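Local coordinates for protein dihydropteroate synthase (PDB 6OFW) that probably catalyses the condensation of para-aminobenzoate with 6-hydroxymethyl-7,8-dihydropterin diphosphate to give 7,8-dihydropteroate, the immediate precursor of folate derivatives, at residues R21-V26 and A257-V262; D58-G63 and L96-D101; I189-G194 and V217-G222; L223-S228 and R261-A266. All coordinates share one frame; numbering follows the deposited sequence.

Interaction 1 (R21-V26 and A257-V262); sequences RVMGIV and ALLLRV. With 22D (4-{[(2-amino-4-oxo-3,4-dihydropteridin-6-yl)methyl]amino}benzoic acid), chain E; SO4 (sulfate ion), chain F.
The guanidinium of Arg261 is sandwiched between Ile25 and the pterin of 22D. Ile25 CG1 sits 3.6 Å from Arg261 CZ, over the centre of one face, and 22D N8 lies 3.5 Å from the same carbon on the opposite face. In the plane, at the edge, stands the sulfate: Arg261 NH1 donates to O2 at 3.1 Å, while NH2 reaches O1 at 3.0 Å in a nearly straight bond (170°). Met23 SD also lies near that plane and touches Arg261 CG at 3.7 Å, a place suited to a long, flexible, polarisable chain. With CG anti to the backbone N (chi1 -172°) and extended as far as NE, Arg261 projects from the sheet to the pterin.

The backbones supporting these groups are parallel neighbours in the TIM barrel, inclined at 25°. Five hydrogen bonds join them in alternation, among them Met23 N to Leu260 O at 2.8 Å and Ile25 N to Val262 O at 3.0 Å. On the other surface, turned to helices 242-254 and 265-279, Val22 CG1 meets Val262 CG2 at 3.6 Å, and short branched residues fit this packing.

Arg261 NE forms a salt bridge with Asp61, and the sulfate is also held by His263 and Asn27. A flat cation gripped this way, with apolar cover behind it, is consistent with a pocket for the diphosphate of the substrate.

Interaction 2 (D58-G63 and L96-D101); sequences DLLDIG and LPLSVD. With 22D (4-{[(2-amino-4-oxo-3,4-dihydropteridin-6-yl)methyl]amino}benzoic acid), chain E.
Leu60 to Ile62 and Leu98 to Val100 pair as parallel neighbouring strands of the TIM barrel, linked through helix 76-93 as a beta-alpha-beta unit. The backbone bonds alternate between the strands: Ser99 N donates to Leu60 O at 2.8 Å, Ile62 N to Ser99 O at 2.8 Å, and Asp101 N to Ile62 O, while Leu60 N makes a longer bond to Pro97 O at 3.2 Å.

The face bearing Asp61, Ser99 and Asp101 is polar. Ser99 OG donates to Asp61 OD1 at 2.7 Å on its anti side; a short hydroxyl-bearing side chain suits this place, since it reaches one carboxylate oxygen from the neighbouring strand. Asp61 OD2 comes within 2.9 Å of Asp101 OD2, two acceptors whose carboxylate planes are 35° apart. Such a pairing would probably be unfavourable alone, but Asp61 OD2 also has a salt bridge to Arg261 and a hydrogen bond from Asn120, and Asp101 OD2 a long, weak ion pair with Arg261. Asp101 CG stands anti to the backbone N (chi1 -166°), which carries OD2 to 2.8 Å from 22D N8.

The face bearing Leu60, Ile62 and Leu98 is apolar. The Leu60 and Leu98 side chains lie side by side, CD1 to CD2 4.0 Å, and Leu96 crosses Leu60 at about a right angle, CD1 facing CG. Beneath them, Leu60 rests on Leu52 of helix 41-54, whereas Ile62 and Leu98 pack against helix 76-93.

Interaction 3 (I189-G194 and V217-G222); sequences IDPGFG and VPVLAG. With 22D (4-{[(2-amino-4-oxo-3,4-dihydropteridin-6-yl)methyl]amino}benzoic acid), chain E.
Ile189 meets Val217 at about a right angle, with CG2 on CG2 at 3.5 Å, closer than usual for two methyl carbons. Its CG1 occupies the crowded position between backbone N and carbonyl carbon (chi1 63°) and faces Val219 CG2 obliquely at 3.9 Å. Ile189 and Val217 also pack on helix 162-179, where branched side chains fit. The backbones pair briefly, Ile189 N donating to Pro218 O and Leu220 N to Ile189 O, and so bring together the two strands at the ends of the sheet order, which closes the barrel.

One residue on, Asp190 turns to the interior with CG anti to its backbone N. Its OD2 takes two donors from the pterin, 22D N3 at 2.8 Å and 22D N2 at 2.9 Å. OD1 faces the protein and a water: Gly192 N donates to it at 2.8 Å from above the carboxylate plane, forming an Asx turn that restrains the group's rotation. Water 1, 2.7 Å from Asp190 OD1, accepts from Phe193 N and Gly222 N and lies 2.8 Å from 22D O4. Phe193 presents a ring edge to Ala221, CE2 to CB 3.8 Å. Gly222, without a side chain, lets the pterin carbonyl lie close to its backbone.

Asp190 thus matches the paired N-H groups of a pterin, while the water links backbone N-H groups with the region of its carbonyl, consistent with recognition of this ring system.

Interaction 4 (L223-S228 and R261-A266); sequences LSRKRS and RVHDVA. With 22D (4-{[(2-amino-4-oxo-3,4-dihydropteridin-6-yl)methyl]amino}benzoic acid), chain E; SO4 (sulfate ion), chain F.
Ser224 OG lies anti to its backbone N (chi1 -166°), while the His263 ring stays beside its own N (chi1 -66°), and these torsions bring OG to 2.7 Å from His263 ND1, either atom being a possible donor. The two segments are loops following adjacent TIM-barrel strands, 220-221 and 259-262, where such folds carry their active sites. Ser224 OG also accepts from His263 N at 3.0 Å; serine, short and able both to give and to accept, fits between the ring nitrogen and the backbone N-H. Water 2 joins the same OG to Asp264 OD2.

The extended Arg225 grips Asp264 side-on. In this salt bridge NE donates to the syn lone pair of Asp264 OD2 at 3.1 Å, and NH2 to OD1 at 2.8 Å, with the guanidinium and carboxylate planes 32° apart. His263 CB covers one guanidinium face toward the rim.

The same loops also contact the bound groups. Lys226, a long straight chain, runs past the benzoate ring until NZ bonds to 22D O4 at 2.8 Å, and it is also held by the Phe193 and Gly222 carbonyls. Arg227 N, at the start of helix 227-233, donates to 22D OXT at 2.8 Å. His263 NE2 donates to sulfate O3 at 2.8 Å, with that oxygen in the plane of the imidazole.

Interactions 1, 2 and 3 are strand pairings of one parallel barrel, and interaction 4 joins loops at the C-terminal ends of its strands; all four touch 22D. Interactions 1 and 4 share Arg261 and Val262, and both contribute to the sulfate site. Interaction 2 is centred about 15 Å from interaction 4, yet Asp61 OD2 reaches Arg261 NE at 2.8 Å, so its acidic face probably contributes to holding the arginine against the pterin. Interaction 3 meets the shared strand through Arg261 N and Ala221 O, 2.9 Å apart, and meets interaction 4 through Phe193 O and Lys226 NZ, 2.7 Å apart. Interactions 2 and 3 do not touch, their nearest atoms being about 7 Å apart, but they approach different parts of the same pterin.

Interaction 1 (R21-V26 and A257-V262)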
# COMPACT_ATOMS: atom_id res chain seq x y z
N ARG B 21 -8.61 -12.26 1.36
CA ARG B 21 -8.35 -12.64 2.75
C ARG B 21 -6.87 -12.68 3.04
O ARG B 21 -6.06 -12.81 2.13
CB ARG B 21 -9.03 -13.99 3.06
CG ARG B 21 -10.56 -13.96 2.86
CD ARG B 21 -11.25 -13.15 3.93
NE ARG B 21 -12.69 -13.05 3.72
CZ ARG B 21 -13.55 -12.62 4.64
NH1 ARG B 21 -13.11 -12.23 5.84
NH2 ARG B 21 -14.85 -12.56 4.38
N VAL B 22 -6.51 -12.56 4.31
CA VAL B 22 -5.09 -12.48 4.76
C VAL B 22 -4.64 -13.75 5.48
O VAL B 22 -5.22 -14.11 6.50
CB VAL B 22 -4.81 -11.19 5.56
CG1 VAL B 22 -3.39 -11.12 6.07
CG2 VAL B 22 -5.16 -9.97 4.74
N MET B 23 -3.59 -14.36 4.95
CA MET B 23 -2.94 -15.55 5.51
C MET B 23 -1.68 -15.11 6.25
O MET B 23 -0.76 -14.69 5.61
CB MET B 23 -2.65 -16.58 4.42
CG MET B 23 -1.75 -17.72 4.80
SD MET B 23 -1.28 -18.71 3.34
CE MET B 23 -2.40 -20.08 3.48
N GLY B 24 -1.73 -15.11 7.57
CA GLY B 24 -0.61 -14.71 8.45
C GLY B 24 0.48 -15.75 8.48
O GLY B 24 0.19 -16.88 8.72
N ILE B 25 1.71 -15.33 8.23
CA ILE B 25 2.87 -16.24 8.23
C ILE B 25 3.33 -16.56 9.64
O ILE B 25 3.76 -15.67 10.35
CB ILE B 25 4.04 -15.65 7.38
CG1 ILE B 25 3.63 -15.55 5.89
CG2 ILE B 25 5.32 -16.50 7.55
CD1 ILE B 25 4.53 -14.66 5.00
N VAL B 26 3.33 -17.84 10.00
CA VAL B 26 3.83 -18.26 11.32
C VAL B 26 4.99 -19.24 11.07
O VAL B 26 4.76 -20.41 10.76
CB VAL B 26 2.72 -18.86 12.22
CG1 VAL B 26 3.29 -19.28 13.57
CG2 VAL B 26 1.56 -17.87 12.39
N ALA B 257 -6.23 -11.86 -6.89
CA ALA B 257 -5.87 -12.75 -5.79
C ALA B 257 -6.91 -12.68 -4.69
O ALA B 257 -7.38 -11.59 -4.36
CB ALA B 257 -4.49 -12.40 -5.24
N LEU B 258 -7.33 -13.86 -4.16
CA LEU B 258 -8.32 -13.90 -3.08
C LEU B 258 -7.70 -14.23 -1.73
O LEU B 258 -8.38 -14.18 -0.70
CB LEU B 258 -9.50 -14.85 -3.41
CG LEU B 258 -10.52 -14.31 -4.44
CD1 LEU B 258 -11.41 -15.42 -4.96
CD2 LEU B 258 -11.35 -13.17 -3.86
N LEU B 259 -6.41 -14.56 -1.72
CA LEU B 259 -5.71 -14.86 -0.46
C LEU B 259 -4.31 -14.27 -0.57
O LEU B 259 -3.70 -14.33 -1.64
CB LEU B 259 -5.69 -16.40 -0.23
CG LEU B 259 -5.42 -16.94 1.19
CD1 LEU B 259 -6.43 -16.41 2.23
CD2 LEU B 259 -5.49 -18.47 1.19
N LEU B 260 -3.81 -13.67 0.52
CA LEU B 260 -2.50 -13.00 0.55
C LEU B 260 -1.68 -13.48 1.70
O LEU B 260 -2.10 -13.36 2.85
CB LEU B 260 -2.71 -11.46 0.62
CG LEU B 260 -3.57 -10.89 -0.55
CD1 LEU B 260 -4.23 -9.62 -0.17
CD2 LEU B 260 -2.76 -10.78 -1.84
N ARG B 261 -0.50 -14.04 1.41
CA ARG B 261 0.38 -14.64 2.43
C ARG B 261 1.40 -13.60 2.89
O ARG B 261 2.34 -13.29 2.14
CB ARG B 261 1.05 -15.92 1.87
CG ARG B 261 1.82 -16.68 2.92
CD ARG B 261 2.42 -17.98 2.41
NE ARG B 261 3.20 -18.62 3.47
CZ ARG B 261 4.47 -18.32 3.77
NH1 ARG B 261 5.13 -17.42 3.07
NH2 ARG B 261 5.08 -18.95 4.76
N VAL B 262 1.18 -13.04 4.08
CA VAL B 262 1.96 -11.89 4.55
C VAL B 262 2.53 -12.01 5.97
O VAL B 262 1.97 -12.69 6.81
CB VAL B 262 1.11 -10.57 4.42
CG1 VAL B 262 0.39 -10.49 3.06
CG2 VAL B 262 0.10 -10.41 5.55
C7 22D E . 6.93 -20.25 1.85
N8 22D E . 5.59 -20.76 1.58
C8A 22D E . 4.80 -20.23 0.63
N1 22D E . 3.55 -20.75 0.46
C2 22D E . 2.84 -20.28 -0.57
N2 22D E . 1.67 -20.84 -0.86
N3 22D E . 3.26 -19.26 -1.37
C4 22D E . 4.45 -18.58 -1.24
O4 22D E . 4.71 -17.65 -1.99
C4A 22D E . 5.29 -19.10 -0.17
N5 22D E . 6.52 -18.53 0.09
C6 22D E . 7.26 -19.05 0.99
C9 22D E . 8.64 -18.52 1.25
N10 22D E . 9.31 -18.46 -0.03
CBX 22D E . 10.31 -17.58 -0.37
CAR 22D E . 10.80 -17.56 -1.68
CAT 22D E . 11.65 -16.55 -2.09
CAQ 22D E . 10.78 -16.65 0.55
CAS 22D E . 11.65 -15.65 0.14
CBY 22D E . 12.07 -15.57 -1.19
CBV 22D E . 12.79 -14.36 -1.66
OAJ 22D E . 12.90 -14.26 -2.95
OXT 22D E . 13.24 -13.55 -0.87
S SO4 F . 8.71 -16.87 4.67
O1 SO4 F . 7.94 -18.03 5.18
O2 SO4 F . 7.90 -16.19 3.71
O3 SO4 F . 9.07 -15.99 5.77
O4 SO4 F . 9.92 -17.37 4.04

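Interaction 2 (D58-G63 and L96-D101)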
# COMPACT_ATOMS: atom_id res chain seq x y z
N ASP B 58 -7.04 -13.72 8.60
CA ASP B 58 -8.20 -14.58 8.29
C ASP B 58 -7.82 -16.07 8.39
O ASP B 58 -8.68 -16.88 8.46
CB ASP B 58 -8.74 -14.25 6.90
CG ASP B 58 -9.18 -12.81 6.79
OD1 ASP B 58 -10.10 -12.48 7.48
OD2 ASP B 58 -8.58 -12.09 6.04
N LEU B 59 -6.53 -16.37 8.41
CA LEU B 59 -6.00 -17.75 8.40
C LEU B 59 -4.51 -17.66 8.79
O LEU B 59 -3.93 -16.65 8.52
CB LEU B 59 -6.20 -18.26 6.97
CG LEU B 59 -5.46 -19.51 6.53
CD1 LEU B 59 -6.11 -20.73 7.14
CD2 LEU B 59 -5.52 -19.64 5.03
N LEU B 60 -3.99 -18.65 9.48
CA LEU B 60 -2.55 -18.68 9.84
C LEU B 60 -1.85 -19.82 9.09
O LEU B 60 -2.31 -20.93 9.12
CB LEU B 60 -2.37 -18.84 11.34
CG LEU B 60 -3.05 -17.82 12.24
CD1 LEU B 60 -2.84 -18.18 13.69
CD2 LEU B 60 -2.56 -16.43 11.99
N ASP B 61 -0.70 -19.54 8.52
CA ASP B 61 0.05 -20.55 7.80
C ASP B 61 1.28 -20.92 8.62
O ASP B 61 2.19 -20.10 8.80
CB ASP B 61 0.44 -20.03 6.42
CG ASP B 61 1.11 -21.07 5.56
OD1 ASP B 61 0.55 -22.17 5.42
OD2 ASP B 61 2.19 -20.77 5.00
N ILE B 62 1.29 -22.17 9.12
CA ILE B 62 2.31 -22.69 10.03
C ILE B 62 3.33 -23.51 9.27
O ILE B 62 2.98 -24.52 8.66
CB ILE B 62 1.65 -23.43 11.21
CG1 ILE B 62 0.59 -22.53 11.90
CG2 ILE B 62 2.73 -23.93 12.22
CD1 ILE B 62 -0.48 -23.24 12.69
N GLY B 63 4.58 -23.07 9.30
CA GLY B 63 5.66 -23.76 8.60
C GLY B 63 6.83 -24.07 9.50
O GLY B 63 7.21 -23.24 10.32
N LEU B 96 -9.37 -19.23 14.25
CA LEU B 96 -9.02 -19.10 12.82
C LEU B 96 -8.75 -20.45 12.17
O LEU B 96 -8.24 -21.30 12.81
CB LEU B 96 -7.74 -18.27 12.71
CG LEU B 96 -7.88 -16.80 13.07
CD1 LEU B 96 -6.60 -16.05 12.79
CD2 LEU B 96 -9.04 -16.20 12.33
N PRO B 97 -8.98 -20.56 10.86
CA PRO B 97 -8.51 -21.69 10.09
C PRO B 97 -6.96 -21.74 10.14
O PRO B 97 -6.35 -20.70 10.12
CB PRO B 97 -8.95 -21.39 8.66
CG PRO B 97 -9.94 -20.29 8.75
CD PRO B 97 -9.73 -19.63 10.07
N LEU B 98 -6.39 -22.94 10.13
CA LEU B 98 -4.95 -23.10 10.21
C LEU B 98 -4.45 -23.87 9.01
O LEU B 98 -4.99 -24.90 8.65
CB LEU B 98 -4.51 -23.77 11.54
CG LEU B 98 -5.02 -23.17 12.87
CD1 LEU B 98 -4.49 -23.96 14.05
CD2 LEU B 98 -4.57 -21.70 13.04
N SER B 99 -3.45 -23.33 8.36
CA SER B 99 -2.83 -23.97 7.23
C SER B 99 -1.49 -24.53 7.66
O SER B 99 -0.80 -23.91 8.47
CB SER B 99 -2.61 -22.96 6.11
OG SER B 99 -1.80 -23.51 5.09
N VAL B 100 -1.10 -25.67 7.10
CA VAL B 100 0.22 -26.23 7.34
C VAL B 100 1.03 -26.09 6.07
O VAL B 100 0.61 -26.52 4.99
CB VAL B 100 0.23 -27.65 7.96
CG1 VAL B 100 -0.44 -28.67 7.06
CG2 VAL B 100 1.64 -28.07 8.34
N ASP B 101 2.16 -25.43 6.19
CA ASP B 101 3.04 -25.20 5.05
C ASP B 101 4.04 -26.35 5.00
O ASP B 101 5.04 -26.33 5.72
CB ASP B 101 3.74 -23.85 5.19
CG ASP B 101 4.42 -23.32 3.95
OD1 ASP B 101 4.88 -24.13 3.13
OD2 ASP B 101 4.50 -22.09 3.80
C7 22D E . 6.93 -20.25 1.85
N8 22D E . 5.59 -20.76 1.58
C8A 22D E . 4.80 -20.23 0.63
N1 22D E . 3.55 -20.75 0.46
C2 22D E . 2.84 -20.28 -0.57
N2 22D E . 1.67 -20.84 -0.86
N3 22D E . 3.26 -19.26 -1.37
C4 22D E . 4.45 -18.58 -1.24
O4 22D E . 4.71 -17.65 -1.99
C4A 22D E . 5.29 -19.10 -0.17
N5 22D E . 6.52 -18.53 0.09
C6 22D E . 7.26 -19.05 0.99
C9 22D E . 8.64 -18.52 1.25
N10 22D E . 9.31 -18.46 -0.03
CBX 22D E . 10.31 -17.58 -0.37
CAR 22D E . 10.80 -17.56 -1.68
CAT 22D E . 11.65 -16.55 -2.09
CAQ 22D E . 10.78 -16.65 0.55
CAS 22D E . 11.65 -15.65 0.14
CBY 22D E . 12.07 -15.57 -1.19
CBV 22D E . 12.79 -14.36 -1.66
OAJ 22D E . 12.90 -14.26 -2.95
OXT 22D E . 13.24 -13.55 -0.87

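Interaction 3 (I189-G194 and V217-G222)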
# COMPACT_ATOMS: atom_id res chain seq x y z
N ILE B 189 -4.70 -22.09 -6.10
CA ILE B 189 -3.45 -22.08 -6.90
C ILE B 189 -2.59 -20.87 -6.52
O ILE B 189 -3.12 -19.92 -6.02
CB ILE B 189 -3.73 -22.19 -8.40
CG1 ILE B 189 -4.52 -20.99 -8.90
CG2 ILE B 189 -4.40 -23.52 -8.70
CD1 ILE B 189 -4.75 -20.94 -10.39
N ASP B 190 -1.31 -20.94 -6.81
CA ASP B 190 -0.38 -19.88 -6.40
C ASP B 190 0.79 -19.86 -7.38
O ASP B 190 1.44 -20.86 -7.49
CB ASP B 190 0.06 -20.16 -4.97
CG ASP B 190 1.06 -19.18 -4.38
OD1 ASP B 190 1.66 -18.45 -5.13
OD2 ASP B 190 1.13 -19.16 -3.17
N PRO B 191 1.13 -18.70 -7.97
CA PRO B 191 2.22 -18.62 -8.93
C PRO B 191 3.61 -18.82 -8.32
O PRO B 191 4.53 -18.89 -9.05
CB PRO B 191 2.09 -17.20 -9.50
CG PRO B 191 1.39 -16.42 -8.44
CD PRO B 191 0.50 -17.41 -7.72
N GLY B 192 3.68 -18.89 -7.00
CA GLY B 192 4.96 -19.08 -6.32
C GLY B 192 5.94 -17.96 -6.55
O GLY B 192 7.03 -18.18 -7.09
N PHE B 193 5.57 -16.73 -6.14
CA PHE B 193 6.48 -15.58 -6.30
C PHE B 193 7.79 -15.86 -5.59
O PHE B 193 7.77 -16.37 -4.48
CB PHE B 193 5.83 -14.27 -5.80
CG PHE B 193 4.68 -13.78 -6.66
CD1 PHE B 193 4.91 -13.25 -7.93
CD2 PHE B 193 3.37 -13.84 -6.20
CE1 PHE B 193 3.84 -12.81 -8.72
CE2 PHE B 193 2.31 -13.38 -6.99
CZ PHE B 193 2.55 -12.88 -8.24
N GLY B 194 8.91 -15.60 -6.27
CA GLY B 194 10.24 -15.81 -5.70
C GLY B 194 10.80 -17.23 -5.74
O GLY B 194 11.95 -17.43 -5.34
N VAL B 217 -10.34 -21.29 -9.92
CA VAL B 217 -9.94 -21.63 -8.56
C VAL B 217 -9.32 -20.40 -7.89
O VAL B 217 -8.61 -19.65 -8.56
CB VAL B 217 -9.01 -22.89 -8.46
CG1 VAL B 217 -9.75 -24.16 -8.89
CG2 VAL B 217 -7.74 -22.72 -9.27
N PRO B 218 -9.59 -20.17 -6.58
CA PRO B 218 -8.99 -19.00 -5.91
C PRO B 218 -7.46 -18.95 -6.03
O PRO B 218 -6.79 -19.98 -5.99
CB PRO B 218 -9.39 -19.17 -4.45
CG PRO B 218 -10.48 -20.18 -4.44
CD PRO B 218 -10.42 -20.99 -5.67
N VAL B 219 -6.92 -17.74 -6.16
CA VAL B 219 -5.50 -17.53 -6.33
C VAL B 219 -4.91 -16.96 -5.04
O VAL B 219 -5.43 -15.98 -4.51
CB VAL B 219 -5.20 -16.62 -7.56
CG1 VAL B 219 -3.73 -16.17 -7.61
CG2 VAL B 219 -5.62 -17.29 -8.87
N LEU B 220 -3.81 -17.54 -4.57
CA LEU B 220 -3.05 -17.05 -3.41
C LEU B 220 -1.77 -16.39 -3.94
O LEU B 220 -1.13 -16.92 -4.83
CB LEU B 220 -2.70 -18.24 -2.47
CG LEU B 220 -1.62 -18.05 -1.38
CD1 LEU B 220 -1.97 -16.95 -0.41
CD2 LEU B 220 -1.45 -19.31 -0.57
N ALA B 221 -1.39 -15.22 -3.38
CA ALA B 221 -0.16 -14.53 -3.74
C ALA B 221 0.64 -14.27 -2.46
O ALA B 221 0.07 -13.82 -1.47
CB ALA B 221 -0.48 -13.20 -4.41
N GLY B 222 1.93 -14.55 -2.51
CA GLY B 222 2.85 -14.31 -1.40
C GLY B 222 4.09 -13.59 -1.88
O GLY B 222 4.90 -14.21 -2.45
C7 22D E . 6.93 -20.25 1.85
N8 22D E . 5.59 -20.76 1.58
C8A 22D E . 4.80 -20.23 0.63
N1 22D E . 3.55 -20.75 0.46
C2 22D E . 2.84 -20.28 -0.57
N2 22D E . 1.67 -20.84 -0.86
N3 22D E . 3.26 -19.26 -1.37
C4 22D E . 4.45 -18.58 -1.24
O4 22D E . 4.71 -17.65 -1.99
C4A 22D E . 5.29 -19.10 -0.17
N5 22D E . 6.52 -18.53 0.09
C6 22D E . 7.26 -19.05 0.99
C9 22D E . 8.64 -18.52 1.25
N10 22D E . 9.31 -18.46 -0.03
CBX 22D E . 10.31 -17.58 -0.37
CAR 22D E . 10.80 -17.56 -1.68
CAT 22D E . 11.65 -16.55 -2.09
CAQ 22D E . 10.78 -16.65 0.55
CAS 22D E . 11.65 -15.65 0.14
CBY 22D E . 12.07 -15.57 -1.19
CBV 22D E . 12.79 -14.36 -1.66
OAJ 22D E . 12.90 -14.26 -2.95
OXT 22D E . 13.24 -13.55 -0.87
O HOH W 1 3.39 -16.57 -4.16

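Interaction 4 (L223-S228 and R261-A266)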
# COMPACT_ATOMS: atom_id res chain seq x y z
N LEU B 223 4.19 -12.28 -1.65
CA LEU B 223 5.35 -11.48 -2.06
C LEU B 223 5.94 -10.83 -0.81
O LEU B 223 6.78 -10.00 -0.96
CB LEU B 223 4.93 -10.40 -3.05
CG LEU B 223 4.41 -10.88 -4.40
CD1 LEU B 223 2.95 -10.54 -4.56
CD2 LEU B 223 5.20 -10.30 -5.54
N SER B 224 5.52 -11.31 0.35
CA SER B 224 5.89 -10.71 1.63
C SER B 224 7.40 -10.63 1.88
O SER B 224 7.98 -11.65 2.02
CB SER B 224 5.18 -11.36 2.76
OG SER B 224 5.31 -10.57 3.88
N ARG B 225 7.91 -9.41 1.90
CA ARG B 225 9.30 -9.03 2.22
C ARG B 225 10.32 -9.78 1.36
O ARG B 225 11.46 -9.97 1.79
CB ARG B 225 9.60 -9.28 3.70
CG ARG B 225 8.65 -8.58 4.67
CD ARG B 225 9.07 -8.95 6.07
NE ARG B 225 8.29 -8.22 7.06
CZ ARG B 225 8.54 -8.27 8.36
NH1 ARG B 225 9.56 -8.99 8.82
NH2 ARG B 225 7.79 -7.58 9.20
N LYS B 226 9.89 -10.24 0.19
CA LYS B 226 10.71 -11.05 -0.68
C LYS B 226 11.79 -10.23 -1.39
O LYS B 226 11.68 -9.01 -1.50
CB LYS B 226 9.80 -11.86 -1.65
CG LYS B 226 9.16 -13.06 -0.93
CD LYS B 226 8.41 -14.00 -1.85
CE LYS B 226 7.88 -15.16 -1.05
NZ LYS B 226 7.02 -16.07 -1.86
N ARG B 227 12.87 -10.91 -1.79
CA ARG B 227 14.00 -10.26 -2.45
C ARG B 227 13.58 -9.40 -3.65
O ARG B 227 14.12 -8.33 -3.80
CB ARG B 227 15.06 -11.30 -2.80
CG ARG B 227 16.32 -10.73 -3.46
CD ARG B 227 17.19 -11.83 -4.05
NE ARG B 227 18.02 -12.47 -3.03
CZ ARG B 227 17.76 -13.65 -2.47
NH1 ARG B 227 16.68 -14.34 -2.83
NH2 ARG B 227 18.57 -14.15 -1.55
N SER B 228 12.63 -9.87 -4.50
CA SER B 228 12.16 -9.05 -5.63
C SER B 228 11.60 -7.70 -5.17
O SER B 228 11.78 -6.71 -5.86
CB SER B 228 11.09 -9.77 -6.43
OG SER B 228 11.71 -10.74 -7.25
N ARG B 261 -0.50 -14.04 1.41
CA ARG B 261 0.38 -14.64 2.43
C ARG B 261 1.40 -13.60 2.89
O ARG B 261 2.34 -13.29 2.14
CB ARG B 261 1.05 -15.92 1.87
CG ARG B 261 1.82 -16.68 2.92
CD ARG B 261 2.42 -17.98 2.41
NE ARG B 261 3.20 -18.62 3.47
CZ ARG B 261 4.47 -18.32 3.77
NH1 ARG B 261 5.13 -17.42 3.07
NH2 ARG B 261 5.08 -18.95 4.76
N VAL B 262 1.18 -13.04 4.08
CA VAL B 262 1.96 -11.89 4.55
C VAL B 262 2.53 -12.01 5.97
O VAL B 262 1.97 -12.69 6.81
CB VAL B 262 1.11 -10.57 4.42
CG1 VAL B 262 0.39 -10.49 3.06
CG2 VAL B 262 0.10 -10.41 5.55
N HIS B 263 3.63 -11.29 6.24
CA HIS B 263 4.20 -11.16 7.58
C HIS B 263 3.47 -10.00 8.28
O HIS B 263 3.17 -10.08 9.47
CB HIS B 263 5.69 -10.80 7.52
CG HIS B 263 6.55 -11.87 6.92
ND1 HIS B 263 6.95 -11.81 5.60
CD2 HIS B 263 7.07 -12.98 7.49
CE1 HIS B 263 7.68 -12.90 5.41
NE2 HIS B 263 7.79 -13.62 6.52
N ASP B 264 3.19 -8.92 7.51
CA ASP B 264 2.64 -7.66 8.01
C ASP B 264 1.14 -7.62 7.89
O ASP B 264 0.56 -6.97 7.01
CB ASP B 264 3.35 -6.48 7.35
CG ASP B 264 4.85 -6.64 7.46
OD1 ASP B 264 5.41 -6.34 8.54
OD2 ASP B 264 5.46 -7.12 6.49
N VAL B 265 0.52 -8.32 8.82
CA VAL B 265 -0.92 -8.52 8.81
C VAL B 265 -1.70 -7.22 9.01
O VAL B 265 -2.54 -6.92 8.17
CB VAL B 265 -1.38 -9.63 9.80
CG1 VAL B 265 -2.90 -9.69 9.88
CG2 VAL B 265 -0.80 -10.99 9.37
N ALA B 266 -1.47 -6.47 10.11
CA ALA B 266 -2.26 -5.23 10.40
C ALA B 266 -2.16 -4.23 9.27
O ALA B 266 -3.18 -3.67 8.84
CB ALA B 266 -1.81 -4.59 11.71
C7 22D E . 6.93 -20.25 1.85
N8 22D E . 5.59 -20.76 1.58
C8A 22D E . 4.80 -20.23 0.63
N1 22D E . 3.55 -20.75 0.46
C2 22D E . 2.84 -20.28 -0.57
N2 22D E . 1.67 -20.84 -0.86
N3 22D E . 3.26 -19.26 -1.37
C4 22D E . 4.45 -18.58 -1.24
O4 22D E . 4.71 -17.65 -1.99
C4A 22D E . 5.29 -19.10 -0.17
N5 22D E . 6.52 -18.53 0.09
C6 22D E . 7.26 -19.05 0.99
C9 22D E . 8.64 -18.52 1.25
N10 22D E . 9.31 -18.46 -0.03
CBX 22D E . 10.31 -17.58 -0.37
CAR 22D E . 10.80 -17.56 -1.68
CAT 22D E . 11.65 -16.55 -2.09
CAQ 22D E . 10.78 -16.65 0.55
CAS 22D E . 11.65 -15.65 0.14
CBY 22D E . 12.07 -15.57 -1.19
CBV 22D E . 12.79 -14.36 -1.66
OAJ 22D E . 12.90 -14.26 -2.95
OXT 22D E . 13.24 -13.55 -0.87
S SO4 F . 8.71 -16.87 4.67
O1 SO4 F . 7.94 -18.03 5.18
O2 SO4 F . 7.90 -16.19 3.71
O3 SO4 F . 9.07 -15.99 5.77
O4 SO4 F . 9.92 -17.37 4.04
O HOH W 2 4.08 -8.22 4.58